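Long-range contacts in phospholipase C-beta (PLC-beta) (Sepia officinalis, PDB 3QR0), which belongs to the multidomain phospholipase C-beta family, joining PH, EF-hand-like and C2 domains to a TIM-barrel core that carries a calcium ion: residues A[580-585]-A[598-604]; A[675-681]-A[711-717]; A[111-115]-A[751-755]; A[536-542]-A[563-567]. All coordinates share one frame; numbering follows the deposited sequence. Where two conformers were deposited one is given.

Contact 1: A[580-585]-A[598-604]; sequences SSNYVP and LNFQCFD
Asn582 and Asp604 meet through a two-pronged hydrogen-bond pattern in which one carboxylate serves both the backbone and the side chain of the same asparagine. Asp604 OD2 takes the backbone N of Asn582 at 2.9 Å through its syn lone pair, while OD1 receives Asn582 ND2 at 3.1 Å in a nearly straight bond. The amide of Asn582, its CG anti to the carbonyl carbon (chi1 -71°) and so brought between Asn599 and Asp604, also grips the first residue of the turn 599-602: OD1 accepts from Asn599 N at 2.7 Å, and ND2 gives its second proton to Asn599 O at 3.2 Å. Asparagine suits this place because one flat group serves Asn599 N, Asn599 O and the Asp604 carboxylate. Asn599 O is gripped from opposite faces of its plane, by Asn582 ND2 and by Cys602 N, which closes a type I turn. Asn599 ND2 adds weak bonds to the carbonyls of Ser580 and Ser581, and its OD1 is held by His338.

The apolar part is small. Leu598 CD2 lies 3.6 Å from CE2 of Tyr583, and its other branch leans on Pro585.

Both loops belong to the Y half of the barrel: 580-585 runs from strand 569-572 into helix 586-589, whereas the loop 598-604 follows strand 595-596 and leads into helix 605-613, with Asp604 as N-cap, its OD1 also taking a weak bond from Met607 N.

Contact 2: A[675-681]-A[711-717]; sequences MYGLPTD and VVLPDLA
Asp681 grips the loop at 711-713 with both carboxylate oxygens: OD1 accepts the backbone N of Val712 at 2.8 Å, somewhat out of the carboxylate plane, and OD2 takes Leu713 N at 2.9 Å through its syn lone pair. Two successive N-H groups are thus satisfied by one acidic group, whose rotation is fixed by the pair. CG stands anti to the carbonyl carbon (chi1 -65°), which turns the carboxylate toward the loop. A water extends the grip, giving protons to Asp681 OD2 and Leu713 O and accepting from Leu678 N.

In the C2 domain, a beta sandwich, these segments lie where strand 669-676 ends and where the loop from strand 706-711 leads into strand 718-725. Close packing prevails here. Gly677 comes within 4.0 Å of Ala717, CA to CA; having no side chain, the glycine lets the two backbones approach this closely. Branched Leu678 divides its methyls, CD1 on Leu713 CB and CD2 on Leu716 CD1, each at 3.6 Å, while Met675 lays its flexible sulfur SD on Val711 CG2 at 3.8 Å.

Toward the partly exposed Thr680 the fit is slighter: its methyl CG2 meets Val712 CG2 at 3.9 Å, the two side chains crossing at about a right angle.

Contact 3: A[111-115]-A[751-755]; sequences GYNYI and RNESN
At the seam between the PH domain and the C2 region, the loop 111-115 meets a type I turn at 752-755, and Tyr112 and Asn752 make the main touch. The amide nitrogen ND2 of Asn752 sits over the centre of the Tyr112 ring, 3.2 Å above its plane, with the amide turned nearly perpendicular to the ring (82°). The two side chains run past each other in opposite directions, so that Asn752 CB also comes to 3.6 Å from Tyr112 CZ. The same ND2 gives a weak bond, 2.8 Å long but bent, to the backbone O of Tyr112. Tyrosine suits the exposed side of the seam, offering a broad face to the amide.

Asn752 owes its place to the turn it begins. CG is set between the backbone N and the carbonyl carbon (chi1 64°), which lets OD1 accept from Arg756 N and, weakly, from Ser754 N, while the turn itself is closed by Asn755 N on Asn752 O. From the PH side, strand 105-110 leads into this loop.

Beyond the aromatic contact, Ser754 CB packs 4.0 Å from Tyr114 CD2, and Arg71 bonds to Ser754 OG from the PH domain.

Contact 4: A[536-542]-A[563-567]; sequences DRHYEMS and YNKKQ
His538 and Lys566 cross obliquely, the aliphatic part of the lysine passing over one face of the imidazole. Lys566 CB lies 4.0 Å from the ring centroid, in a CH-pi contact, and CD reaches 3.6 Å from His538 CE1. The lysine chain is extended beyond CG, which carries NZ past the ring to a water that it shares with Asp536 OD1 and His538 NE2. That water lies in the ring plane, as does another bridging His538 ND1 to Lys566 O, so the histidine meets carbon over its face and water at its edge. A long aliphatic chain with a charged end fits both tasks. The nearby Asp536, though too far for a salt bridge, would probably favour the lysine's charge.

Gln567, next along the chain, reaches toward the turn 537-540. With its chain stretched out, it delivers NE2 to the backbone O of Glu540 at 2.8 Å; the bond is straight at the hydrogen (169°), yet the donor sits well above the carbonyl plane. Its CB in turn lies over a face of the Tyr563 ring. Tyr563 OH, directed at the strand, is joined through a water to Ser542 OG, which is also hydrogen-bonded to Val524 O.

The contact ties the start of strand 540-545 to the link between helix 557-563 and strand 569-572, its neighbour in the parallel barrel sheet, while helix 529-535 touches both Tyr563 and Gln567 through Ala532.

Overall arrangement
Contacts 1 and 4 both hold loops of the Y half of the barrel, yet with centres about 26 Å apart they do not touch. Contact 1 is largely buried and relies on direct amide and carboxylate bonds, whereas contact 4, farthest from the chain centre, spans its segments with several waters. Contact 2, in the C2 domain, is the most uniformly buried and is mostly apolar around one aspartate. Contact 3 is the smallest and joins two domains, with an exposed tyrosine at its edge. It also meets contact 1 directly: Tyr114 OH probably bonds to Phe600 O, so PH, barrel and C2 regions converge there.

Contact 1: A[580-585]-A[598-604]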
# COMPACT_ATOMS: atom_id res chain seq x y z
N SER A 580 -18.22 -9.24 2.07
CA SER A 580 -17.26 -8.39 1.37
C SER A 580 -15.85 -8.99 1.34
O SER A 580 -14.86 -8.27 1.15
CB SER A 580 -17.26 -6.96 1.92
OG SER A 580 -18.58 -6.44 1.96
N SER A 581 -15.78 -10.31 1.49
CA SER A 581 -14.52 -11.03 1.36
C SER A 581 -14.06 -10.94 -0.10
O SER A 581 -14.84 -10.66 -1.00
CB SER A 581 -14.71 -12.50 1.77
OG SER A 581 -15.62 -13.15 0.90
N ASN A 582 -12.77 -11.18 -0.31
CA ASN A 582 -12.15 -11.04 -1.62
C ASN A 582 -11.51 -12.33 -2.13
O ASN A 582 -11.06 -13.15 -1.34
CB ASN A 582 -11.04 -10.00 -1.55
CG ASN A 582 -11.57 -8.60 -1.38
OD1 ASN A 582 -12.37 -8.13 -2.18
ND2 ASN A 582 -11.11 -7.91 -0.33
N TYR A 583 -11.46 -12.48 -3.45
CA TYR A 583 -10.54 -13.43 -4.08
C TYR A 583 -9.12 -12.87 -4.06
O TYR A 583 -8.91 -11.66 -3.97
CB TYR A 583 -10.94 -13.74 -5.52
CG TYR A 583 -11.36 -12.55 -6.35
CD1 TYR A 583 -12.67 -12.41 -6.78
CD2 TYR A 583 -10.44 -11.55 -6.71
CE1 TYR A 583 -13.07 -11.32 -7.54
CE2 TYR A 583 -10.84 -10.45 -7.46
CZ TYR A 583 -12.16 -10.35 -7.87
OH TYR A 583 -12.57 -9.27 -8.63
N VAL A 584 -8.14 -13.76 -4.17
CA VAL A 584 -6.75 -13.36 -4.32
C VAL A 584 -6.54 -12.87 -5.75
O VAL A 584 -6.83 -13.60 -6.70
CB VAL A 584 -5.79 -14.52 -4.00
CG1 VAL A 584 -4.35 -14.12 -4.26
CG2 VAL A 584 -5.97 -14.96 -2.54
N PRO A 585 -6.07 -11.62 -5.92
CA PRO A 585 -6.05 -11.00 -7.24
C PRO A 585 -5.09 -11.65 -8.25
O PRO A 585 -5.35 -11.60 -9.45
CB PRO A 585 -5.65 -9.55 -6.95
CG PRO A 585 -4.95 -9.61 -5.64
CD PRO A 585 -5.59 -10.70 -4.87
N LEU A 598 -11.44 -5.24 -6.04
CA LEU A 598 -11.47 -5.80 -4.70
C LEU A 598 -12.30 -4.92 -3.78
O LEU A 598 -12.44 -3.71 -4.00
CB LEU A 598 -10.05 -5.93 -4.16
CG LEU A 598 -9.10 -6.79 -5.01
CD1 LEU A 598 -7.66 -6.61 -4.56
CD2 LEU A 598 -9.52 -8.25 -4.95
N ASN A 599 -12.84 -5.52 -2.73
CA ASN A 599 -13.51 -4.79 -1.68
C ASN A 599 -12.48 -4.17 -0.74
O ASN A 599 -11.90 -4.87 0.08
CB ASN A 599 -14.47 -5.71 -0.93
CG ASN A 599 -15.60 -6.20 -1.80
OD1 ASN A 599 -16.27 -5.41 -2.47
ND2 ASN A 599 -15.83 -7.50 -1.81
N PHE A 600 -12.27 -2.86 -0.86
CA PHE A 600 -11.23 -2.15 -0.11
C PHE A 600 -11.49 -2.10 1.39
O PHE A 600 -10.55 -1.87 2.16
CB PHE A 600 -11.01 -0.74 -0.67
CG PHE A 600 -9.97 -0.67 -1.74
CD1 PHE A 600 -10.07 -1.48 -2.87
CD2 PHE A 600 -8.88 0.17 -1.63
CE1 PHE A 600 -9.10 -1.43 -3.85
CE2 PHE A 600 -7.91 0.23 -2.61
CZ PHE A 600 -8.01 -0.58 -3.72
N GLN A 601 -12.74 -2.32 1.81
CA GLN A 601 -13.10 -2.29 3.22
C GLN A 601 -12.78 -3.59 3.96
O GLN A 601 -12.86 -3.63 5.18
CB GLN A 601 -14.59 -1.96 3.40
CG GLN A 601 -15.56 -3.07 2.99
CD GLN A 601 -15.96 -3.03 1.53
OE1 GLN A 601 -15.16 -2.70 0.64
NE2 GLN A 601 -17.22 -3.37 1.27
N CYS A 602 -12.46 -4.64 3.21
CA CYS A 602 -12.16 -5.94 3.82
C CYS A 602 -10.66 -6.18 3.76
O CYS A 602 -10.12 -6.48 2.71
CB CYS A 602 -12.91 -7.05 3.09
SG CYS A 602 -12.65 -8.70 3.80
N PHE A 603 -10.01 -6.08 4.92
CA PHE A 603 -8.56 -6.20 5.01
C PHE A 603 -8.10 -7.64 5.14
O PHE A 603 -7.34 -8.00 6.05
CB PHE A 603 -8.03 -5.34 6.16
CG PHE A 603 -8.18 -3.86 5.92
CD1 PHE A 603 -7.40 -3.24 4.95
CD2 PHE A 603 -9.11 -3.11 6.62
CE1 PHE A 603 -7.53 -1.88 4.70
CE2 PHE A 603 -9.25 -1.75 6.37
CZ PHE A 603 -8.46 -1.13 5.42
N ASP A 604 -8.56 -8.48 4.22
CA ASP A 604 -8.15 -9.87 4.16
C ASP A 604 -6.85 -9.98 3.35
O ASP A 604 -6.30 -8.97 2.90
CB ASP A 604 -9.27 -10.75 3.61
CG ASP A 604 -9.74 -10.34 2.21
OD1 ASP A 604 -9.25 -9.34 1.63
OD2 ASP A 604 -10.63 -11.05 1.69
O HOH W 1 -8.61 -12.81 0.49

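Contact 2: A[675-681]-A[711-717]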
# COMPACT_ATOMS: atom_id res chain seq x y z
N MET A 675 3.81 -17.39 -0.49
CA MET A 675 4.06 -16.91 -1.85
C MET A 675 2.77 -16.96 -2.66
O MET A 675 2.00 -17.92 -2.55
CB MET A 675 5.15 -17.74 -2.52
CG MET A 675 5.51 -17.28 -3.93
SD MET A 675 7.04 -17.99 -4.59
CE MET A 675 8.23 -17.52 -3.33
N TYR A 676 2.53 -15.91 -3.44
CA TYR A 676 1.38 -15.83 -4.34
C TYR A 676 1.87 -15.45 -5.73
O TYR A 676 2.64 -14.50 -5.88
CB TYR A 676 0.35 -14.79 -3.86
CG TYR A 676 0.22 -14.71 -2.37
CD1 TYR A 676 -0.44 -15.70 -1.65
CD2 TYR A 676 0.79 -13.66 -1.66
CE1 TYR A 676 -0.54 -15.64 -0.26
CE2 TYR A 676 0.70 -13.59 -0.28
CZ TYR A 676 0.03 -14.58 0.42
OH TYR A 676 -0.06 -14.52 1.79
N GLY A 677 1.42 -16.19 -6.73
CA GLY A 677 1.78 -15.93 -8.12
C GLY A 677 0.97 -16.85 -8.99
O GLY A 677 -0.23 -16.98 -8.79
N LEU A 678 1.62 -17.51 -9.95
CA LEU A 678 0.96 -18.58 -10.68
C LEU A 678 0.49 -19.65 -9.69
O LEU A 678 1.08 -19.80 -8.62
CB LEU A 678 1.89 -19.21 -11.72
CG LEU A 678 2.27 -18.38 -12.95
CD1 LEU A 678 3.01 -19.27 -13.95
CD2 LEU A 678 1.05 -17.75 -13.60
N PRO A 679 -0.58 -20.39 -10.04
CA PRO A 679 -1.04 -21.45 -9.16
C PRO A 679 0.08 -22.40 -8.73
O PRO A 679 0.16 -22.75 -7.55
CB PRO A 679 -2.08 -22.18 -10.01
CG PRO A 679 -2.61 -21.15 -10.91
CD PRO A 679 -1.47 -20.22 -11.21
N THR A 680 0.95 -22.78 -9.66
CA THR A 680 2.07 -23.68 -9.36
C THR A 680 3.11 -23.07 -8.40
O THR A 680 3.89 -23.80 -7.79
CB THR A 680 2.78 -24.15 -10.66
OG1 THR A 680 3.59 -25.30 -10.39
CG2 THR A 680 3.66 -23.04 -11.25
N ASP A 681 3.13 -21.74 -8.29
CA ASP A 681 4.06 -21.03 -7.41
C ASP A 681 3.41 -20.51 -6.13
O ASP A 681 4.07 -19.88 -5.30
CB ASP A 681 4.68 -19.83 -8.15
CG ASP A 681 5.54 -20.24 -9.33
OD1 ASP A 681 6.10 -21.36 -9.31
OD2 ASP A 681 5.68 -19.44 -10.28
N VAL A 711 10.42 -21.50 -8.44
CA VAL A 711 9.43 -20.50 -8.80
C VAL A 711 9.42 -20.37 -10.32
O VAL A 711 10.33 -19.78 -10.90
CB VAL A 711 9.74 -19.14 -8.15
CG1 VAL A 711 8.62 -18.14 -8.45
CG2 VAL A 711 9.94 -19.31 -6.64
N VAL A 712 8.39 -20.93 -10.95
CA VAL A 712 8.27 -20.93 -12.41
C VAL A 712 8.24 -19.53 -13.03
O VAL A 712 8.92 -19.29 -14.03
CB VAL A 712 7.03 -21.72 -12.87
CG1 VAL A 712 6.70 -21.41 -14.33
CG2 VAL A 712 7.25 -23.22 -12.68
N LEU A 713 7.46 -18.62 -12.45
CA LEU A 713 7.30 -17.27 -13.00
C LEU A 713 7.50 -16.20 -11.92
O LEU A 713 6.54 -15.66 -11.38
CB LEU A 713 5.92 -17.12 -13.67
CG LEU A 713 5.91 -16.41 -15.02
CD1 LEU A 713 6.57 -15.04 -14.94
CD2 LEU A 713 6.58 -17.27 -16.08
N PRO A 714 8.77 -15.89 -11.61
CA PRO A 714 9.07 -14.93 -10.56
C PRO A 714 8.40 -13.55 -10.71
O PRO A 714 7.94 -12.99 -9.72
CB PRO A 714 10.59 -14.79 -10.64
CG PRO A 714 11.05 -16.10 -11.16
CD PRO A 714 10.00 -16.51 -12.14
N ASP A 715 8.33 -13.02 -11.93
CA ASP A 715 7.80 -11.67 -12.13
C ASP A 715 6.29 -11.54 -11.91
O ASP A 715 5.79 -10.42 -11.80
CB ASP A 715 8.19 -11.11 -13.50
CG ASP A 715 9.68 -10.75 -13.59
OD1 ASP A 715 10.36 -10.66 -12.53
OD2 ASP A 715 10.17 -10.57 -14.73
N LEU A 716 5.57 -12.66 -11.82
CA LEU A 716 4.16 -12.65 -11.43
C LEU A 716 3.95 -12.92 -9.93
O LEU A 716 2.81 -12.93 -9.45
CB LEU A 716 3.37 -13.68 -12.25
CG LEU A 716 3.10 -13.35 -13.73
CD1 LEU A 716 2.40 -14.52 -14.40
CD2 LEU A 716 2.27 -12.08 -13.88
N ALA A 717 5.04 -13.12 -9.19
CA ALA A 717 4.96 -13.60 -7.82
C ALA A 717 5.41 -12.58 -6.79
O ALA A 717 6.23 -11.70 -7.07
CB ALA A 717 5.78 -14.88 -7.66
O HOH W 2 4.50 -17.01 -10.14

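Contact 3: A[111-115]-A[751-755]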
# COMPACT_ATOMS: atom_id res chain seq x y z
N GLY A 111 -5.92 7.63 10.55
CA GLY A 111 -6.34 6.34 11.04
C GLY A 111 -5.33 5.27 10.71
O GLY A 111 -4.70 5.31 9.64
N TYR A 112 -5.17 4.33 11.63
CA TYR A 112 -4.32 3.15 11.43
C TYR A 112 -4.67 2.46 10.11
O TYR A 112 -3.78 2.12 9.33
CB TYR A 112 -4.50 2.20 12.61
CG TYR A 112 -3.40 1.17 12.75
CD1 TYR A 112 -2.08 1.57 12.94
CD2 TYR A 112 -3.68 -0.19 12.74
CE1 TYR A 112 -1.06 0.64 13.09
CE2 TYR A 112 -2.67 -1.13 12.90
CZ TYR A 112 -1.37 -0.71 13.07
OH TYR A 112 -0.35 -1.62 13.22
N ASN A 113 -5.97 2.26 9.90
CA ASN A 113 -6.54 1.85 8.62
C ASN A 113 -7.41 2.99 8.11
O ASN A 113 -7.69 3.93 8.86
CB ASN A 113 -7.36 0.55 8.76
CG ASN A 113 -8.64 0.74 9.58
OD1 ASN A 113 -9.62 1.33 9.13
ND2 ASN A 113 -8.64 0.20 10.80
N TYR A 114 -7.82 2.93 6.84
CA TYR A 114 -8.59 4.04 6.23
C TYR A 114 -10.11 3.94 6.36
O TYR A 114 -10.82 4.82 5.87
CB TYR A 114 -8.20 4.25 4.76
CG TYR A 114 -8.21 2.99 3.94
CD1 TYR A 114 -9.41 2.39 3.56
CD2 TYR A 114 -7.02 2.38 3.54
CE1 TYR A 114 -9.42 1.22 2.82
CE2 TYR A 114 -7.02 1.22 2.80
CZ TYR A 114 -8.22 0.64 2.45
OH TYR A 114 -8.23 -0.52 1.71
N ILE A 115 -10.60 2.88 6.99
CA ILE A 115 -12.04 2.73 7.23
C ILE A 115 -12.44 3.38 8.56
O ILE A 115 -13.48 4.04 8.63
CB ILE A 115 -12.47 1.24 7.23
CG1 ILE A 115 -12.19 0.60 5.87
CG2 ILE A 115 -13.95 1.12 7.56
CD1 ILE A 115 -12.97 1.20 4.73
N ARG A 751 4.39 -3.69 8.11
CA ARG A 751 3.28 -2.84 7.72
C ARG A 751 1.98 -3.38 8.29
O ARG A 751 1.86 -4.59 8.54
CB ARG A 751 3.17 -2.80 6.20
CG ARG A 751 4.44 -2.39 5.50
CD ARG A 751 4.65 -0.91 5.64
NE ARG A 751 5.90 -0.45 5.04
CZ ARG A 751 6.13 -0.37 3.73
NH1 ARG A 751 5.22 -0.73 2.84
NH2 ARG A 751 7.31 0.08 3.31
N ASN A 752 1.01 -2.50 8.50
CA ASN A 752 -0.33 -2.94 8.87
C ASN A 752 -1.09 -3.36 7.61
O ASN A 752 -0.52 -3.41 6.52
CB ASN A 752 -1.07 -1.90 9.73
CG ASN A 752 -1.34 -0.59 9.02
OD1 ASN A 752 -1.38 -0.51 7.79
ND2 ASN A 752 -1.55 0.46 9.80
N GLU A 753 -2.38 -3.67 7.76
CA GLU A 753 -3.17 -4.19 6.64
C GLU A 753 -3.33 -3.19 5.51
O GLU A 753 -3.42 -3.58 4.34
CB GLU A 753 -4.56 -4.64 7.11
CG GLU A 753 -4.55 -5.79 8.09
CD GLU A 753 -4.56 -5.34 9.54
OE1 GLU A 753 -4.06 -4.23 9.84
OE2 GLU A 753 -5.07 -6.10 10.38
N SER A 754 -3.36 -1.90 5.84
CA SER A 754 -3.45 -0.83 4.83
C SER A 754 -2.08 -0.48 4.23
O SER A 754 -1.97 0.46 3.45
CB SER A 754 -4.08 0.43 5.43
OG SER A 754 -3.21 1.06 6.36
N ASN A 755 -1.06 -1.26 4.60
CA ASN A 755 0.31 -1.08 4.14
C ASN A 755 0.99 0.20 4.65
O ASN A 755 1.91 0.70 4.02
CB ASN A 755 0.43 -1.17 2.60
CG ASN A 755 1.81 -1.66 2.15
OD1 ASN A 755 2.43 -2.51 2.80
ND2 ASN A 755 2.29 -1.13 1.03

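Contact 4: A[536-542]-A[563-567]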
# COMPACT_ATOMS: atom_id res chain seq x y z
N ASP A 536 -11.85 -6.88 -33.49
CA ASP A 536 -10.61 -6.10 -33.44
C ASP A 536 -10.83 -4.70 -32.87
O ASP A 536 -10.14 -3.75 -33.25
CB ASP A 536 -10.01 -6.03 -34.86
CG ASP A 536 -8.50 -5.78 -34.86
OD1 ASP A 536 -7.84 -5.95 -33.82
OD2 ASP A 536 -7.97 -5.43 -35.94
N ARG A 537 -11.79 -4.57 -31.95
CA ARG A 537 -12.11 -3.29 -31.31
C ARG A 537 -11.45 -3.21 -29.94
O ARG A 537 -11.92 -3.81 -28.97
CB ARG A 537 -13.62 -3.12 -31.18
CG ARG A 537 -14.36 -3.05 -32.49
CD ARG A 537 -15.87 -3.07 -32.29
NE ARG A 537 -16.58 -3.47 -33.50
CZ ARG A 537 -17.88 -3.76 -33.57
NH1 ARG A 537 -18.65 -3.68 -32.49
NH2 ARG A 537 -18.42 -4.13 -34.72
N HIS A 538 -10.36 -2.45 -29.86
CA HIS A 538 -9.54 -2.39 -28.64
C HIS A 538 -10.22 -1.61 -27.51
O HIS A 538 -9.80 -1.69 -26.36
CB HIS A 538 -8.18 -1.74 -28.95
CG HIS A 538 -7.31 -2.53 -29.87
ND1 HIS A 538 -5.97 -2.73 -29.63
CD2 HIS A 538 -7.58 -3.16 -31.05
CE1 HIS A 538 -5.44 -3.44 -30.62
NE2 HIS A 538 -6.40 -3.71 -31.49
N TYR A 539 -11.26 -0.85 -27.86
CA TYR A 539 -11.99 -0.00 -26.91
C TYR A 539 -13.24 -0.71 -26.38
O TYR A 539 -13.97 -0.15 -25.56
CB TYR A 539 -12.38 1.31 -27.59
CG TYR A 539 -13.11 1.11 -28.89
CD1 TYR A 539 -14.48 0.88 -28.91
CD2 TYR A 539 -12.43 1.11 -30.11
CE1 TYR A 539 -15.16 0.68 -30.09
CE2 TYR A 539 -13.10 0.90 -31.30
CZ TYR A 539 -14.47 0.69 -31.28
OH TYR A 539 -15.17 0.48 -32.44
N GLU A 540 -13.51 -1.92 -26.85
CA GLU A 540 -14.54 -2.74 -26.24
C GLU A 540 -13.90 -3.56 -25.13
O GLU A 540 -12.78 -4.06 -25.27
CB GLU A 540 -15.23 -3.64 -27.27
CG GLU A 540 -16.14 -2.85 -28.21
CD GLU A 540 -17.06 -3.74 -29.03
OE1 GLU A 540 -16.84 -4.97 -29.09
OE2 GLU A 540 -17.99 -3.19 -29.65
N MET A 541 -14.59 -3.64 -24.01
CA MET A 541 -14.09 -4.39 -22.86
C MET A 541 -15.25 -5.13 -22.22
O MET A 541 -16.41 -4.90 -22.55
CB MET A 541 -13.41 -3.45 -21.85
CG MET A 541 -14.30 -2.37 -21.23
SD MET A 541 -15.28 -2.93 -19.81
CE MET A 541 -14.00 -3.21 -18.59
N SER A 542 -14.92 -6.05 -21.32
CA SER A 542 -15.93 -6.78 -20.60
C SER A 542 -15.63 -6.75 -19.12
O SER A 542 -14.47 -6.81 -18.69
CB SER A 542 -16.06 -8.20 -21.14
OG SER A 542 -16.81 -8.20 -22.35
N TYR A 563 -6.31 -12.22 -25.34
CA TYR A 563 -7.35 -11.18 -25.32
C TYR A 563 -6.89 -9.94 -24.55
O TYR A 563 -7.06 -8.80 -25.00
CB TYR A 563 -8.65 -11.74 -24.72
CG TYR A 563 -9.69 -10.69 -24.39
CD1 TYR A 563 -10.68 -10.34 -25.31
CD2 TYR A 563 -9.68 -10.05 -23.16
CE1 TYR A 563 -11.63 -9.37 -25.01
CE2 TYR A 563 -10.63 -9.08 -22.85
CZ TYR A 563 -11.60 -8.75 -23.77
OH TYR A 563 -12.52 -7.78 -23.45
N ASN A 564 -6.27 -10.17 -23.39
CA ASN A 564 -5.82 -9.08 -22.51
C ASN A 564 -4.56 -8.35 -22.98
O ASN A 564 -4.08 -7.43 -22.31
CB ASN A 564 -5.62 -9.61 -21.09
CG ASN A 564 -6.93 -9.83 -20.35
OD1 ASN A 564 -7.88 -9.06 -20.52
ND2 ASN A 564 -6.99 -10.87 -19.52
N LYS A 565 -4.00 -8.73 -24.13
CA LYS A 565 -2.89 -7.99 -24.71
C LYS A 565 -3.36 -6.73 -25.43
O LYS A 565 -2.61 -5.76 -25.52
CB LYS A 565 -2.07 -8.89 -25.65
CG LYS A 565 -1.39 -10.02 -24.90
CD LYS A 565 -0.61 -10.94 -25.81
CE LYS A 565 0.01 -12.09 -25.00
NZ LYS A 565 0.36 -13.23 -25.88
N LYS A 566 -4.60 -6.75 -25.91
CA LYS A 566 -5.17 -5.63 -26.65
C LYS A 566 -6.39 -5.01 -25.98
O LYS A 566 -6.61 -3.81 -26.10
CB LYS A 566 -5.53 -6.09 -28.07
CG LYS A 566 -4.32 -6.48 -28.89
CD LYS A 566 -4.73 -6.96 -30.28
CE LYS A 566 -3.54 -6.99 -31.23
NZ LYS A 566 -3.94 -7.36 -32.61
N GLN A 567 -7.18 -5.83 -25.28
CA GLN A 567 -8.41 -5.37 -24.65
C GLN A 567 -8.36 -5.53 -23.14
O GLN A 567 -7.50 -6.22 -22.61
CB GLN A 567 -9.62 -6.12 -25.23
CG GLN A 567 -9.88 -5.78 -26.69
CD GLN A 567 -11.01 -6.57 -27.30
OE1 GLN A 567 -10.79 -7.46 -28.12
NE2 GLN A 567 -12.24 -6.26 -26.89
O HOH W 3 -5.38 -5.15 -33.58
O HOH W 4 -12.85 -6.67 -30.26
O HOH W 5 -4.93 -1.84 -26.99
O HOH W 6 -15.05 -6.91 -28.66
O HOH W 7 -14.81 -7.34 -24.47